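Local coordinates for protein amide synthase (Vibrio cholerae, PDB 1L5A) that is a free-standing condensation enzyme of nonribosomal peptide synthesis that probably forms an amide bond in the making of the siderophore vibriobactin, at residues Q300-R303 with S304-H308. Residues are numbered along the deposited sequence; the frame is centred on the assembly and turned at random.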
loop_
_atom_site.group_PDB
_atom_site.type_symbol
_atom_site.label_atom_id
_atom_site.label_comp_id
_atom_site.label_asym_id
_atom_site.label_seq_id
_atom_site.Cartn_x
_atom_site.Cartn_y
_atom_site.Cartn_z
ATOM N N GLN A 300 -8.280 -19.296 1.600
ATOM C CA GLN A 300 -8.401 -17.987 2.224
ATOM C C GLN A 300 -7.569 -17.946 3.486
ATOM O O GLN A 300 -6.868 -16.959 3.749
ATOM C CB GLN A 300 -9.869 -17.670 2.551
ATOM C CG GLN A 300 -10.790 -17.566 1.328
ATOM C CD GLN A 300 -12.250 -17.293 1.705
ATOM O OE1 GLN A 300 -12.545 -16.388 2.494
ATOM N NE2 GLN A 300 -13.169 -18.069 1.131
ATOM N N ALA A 301 -7.646 -19.022 4.267
ATOM C CA ALA A 301 -6.896 -19.120 5.516
ATOM C C ALA A 301 -5.404 -19.057 5.183
ATOM O O ALA A 301 -4.622 -18.398 5.880
ATOM C CB ALA A 301 -7.227 -20.434 6.231
ATOM N N ILE A 302 -5.018 -19.744 4.110
ATOM C CA ILE A 302 -3.629 -19.739 3.692
ATOM C C ILE A 302 -3.232 -18.338 3.268
ATOM O O ILE A 302 -2.212 -17.805 3.727
ATOM C CB ILE A 302 -3.388 -20.710 2.528
ATOM C CG1 ILE A 302 -3.551 -22.156 3.022
ATOM C CG2 ILE A 302 -1.991 -20.491 1.961
ATOM C CD1 ILE A 302 -3.640 -23.190 1.921
ATOM N N ARG A 303 -4.051 -17.738 2.404
ATOM C CA ARG A 303 -3.791 -16.382 1.912
ATOM C C ARG A 303 -3.582 -15.414 3.073
ATOM O O ARG A 303 -2.680 -14.562 3.073
ATOM C CB ARG A 303 -4.968 -15.880 1.102
ATOM C CG ARG A 303 -4.696 -14.549 0.470
ATOM C CD ARG A 303 -4.158 -14.825 -0.900
ATOM N NE ARG A 303 -2.790 -14.380 -1.083
ATOM C CZ ARG A 303 -1.974 -14.917 -1.983
ATOM N NH1 ARG A 303 -2.407 -15.908 -2.764
ATOM N NH2 ARG A 303 -0.726 -14.484 -2.089
ATOM N N SER A 304 -4.460 -15.546 4.053
ATOM C CA SER A 304 -4.401 -14.725 5.232
ATOM C C SER A 304 -3.017 -14.865 5.868
ATOM O O SER A 304 -2.482 -13.894 6.394
ATOM C CB SER A 304 -5.495 -15.169 6.199
ATOM O OG SER A 304 -5.437 -14.432 7.394
ATOM N N LEU A 305 -2.434 -16.066 5.820
ATOM C CA LEU A 305 -1.109 -16.270 6.405
ATOM C C LEU A 305 -0.073 -15.440 5.634
ATOM O O LEU A 305 0.771 -14.768 6.218
ATOM C CB LEU A 305 -0.714 -17.751 6.375
ATOM C CG LEU A 305 -1.525 -18.771 7.181
ATOM C CD1 LEU A 305 -0.882 -20.125 6.997
ATOM C CD2 LEU A 305 -1.565 -18.422 8.678
ATOM N N TYR A 306 -0.143 -15.489 4.314
ATOM C CA TYR A 306 0.792 -14.724 3.491
ATOM C C TYR A 306 0.700 -13.211 3.747
ATOM O O TYR A 306 1.719 -12.531 3.799
ATOM C CB TYR A 306 0.532 -15.008 2.009
ATOM C CG TYR A 306 0.648 -16.463 1.629
ATOM C CD1 TYR A 306 0.024 -16.948 0.475
ATOM C CD2 TYR A 306 1.443 -17.344 2.375
ATOM C CE1 TYR A 306 0.192 -18.273 0.061
ATOM C CE2 TYR A 306 1.622 -18.677 1.968
ATOM C CZ TYR A 306 0.996 -19.130 0.810
ATOM O OH TYR A 306 1.176 -20.423 0.387
ATOM N N LEU A 307 -0.516 -12.689 3.904
ATOM C CA LEU A 307 -0.695 -11.258 4.144
ATOM C C LEU A 307 -0.050 -10.760 5.441
ATOM O O LEU A 307 0.385 -9.609 5.521
ATOM C CB LEU A 307 -2.189 -10.901 4.121
ATOM C CG LEU A 307 -2.822 -11.051 2.728
ATOM C CD1 LEU A 307 -4.326 -11.184 2.842
ATOM C CD2 LEU A 307 -2.441 -9.860 1.851
ATOM N N HIS A 308 0.020 -11.614 6.456
ATOM C CA HIS A 308 0.635 -11.209 7.716
ATOM C C HIS A 308 1.966 -11.942 7.850
ATOM O O HIS A 308 2.638 -11.858 8.888
ATOM C CB HIS A 308 -0.291 -11.543 8.894
ATOM C CG HIS A 308 -1.658 -10.934 8.780
ATOM N ND1 HIS A 308 -2.686 -11.532 8.081
ATOM C CD2 HIS A 308 -2.143 -9.745 9.214
ATOM C CE1 HIS A 308 -3.742 -10.741 8.086
ATOM N NE2 HIS A 308 -3.440 -9.648 8.766
HETATM O O HOH W 1 -4.945 -17.469 8.319
#
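Over one face of the Arg303 guanidinium lies Tyr306 CD1, while Arg303 CZ sits at the edge of the tyrosine ring, in its plane. With the planes 72° apart, the CD1 side of the ring is set over the guanidinium face, Tyr306 CD1 3.6 Å from Arg303 NH2, and the groups do not lie flat on each other. From a CG anti to the backbone N, bends at chi2 (93°) and chi3 (-116°) bring the guanidinium there. One face of the tyrosine ring carries Ile302 O near its rim and, toward the phenol end, Ile302 CG2, 3.5 Å from Tyr306 CZ, the two side chains pointing the same way. The phenol oxygen is hydrogen-bonded to Asp236, and the ring meets that of Phe260. The His308 ring takes Ser304 O at its edge, in plane, through a nearly straight bond from ND1 of 2.9 Å, and stacks on Phe183. Along the helix Ser304 N donates to Gln300 O (2.8 Å) and Leu307 N to Arg303 O (3.0 Å).

These residues form the C-terminal end of helix 291-307, whose Leu305 packs on helix 175-189 and strand 277-282. The histidine side chain thus supplies a donor to a carbonyl of the last turn, where the chain leaves helical geometry. Arg303 makes cation-pi contacts with Trp264 and with Trp178 of the second subunit, consistent with aromatic rings from both subunits stabilising its positive charge.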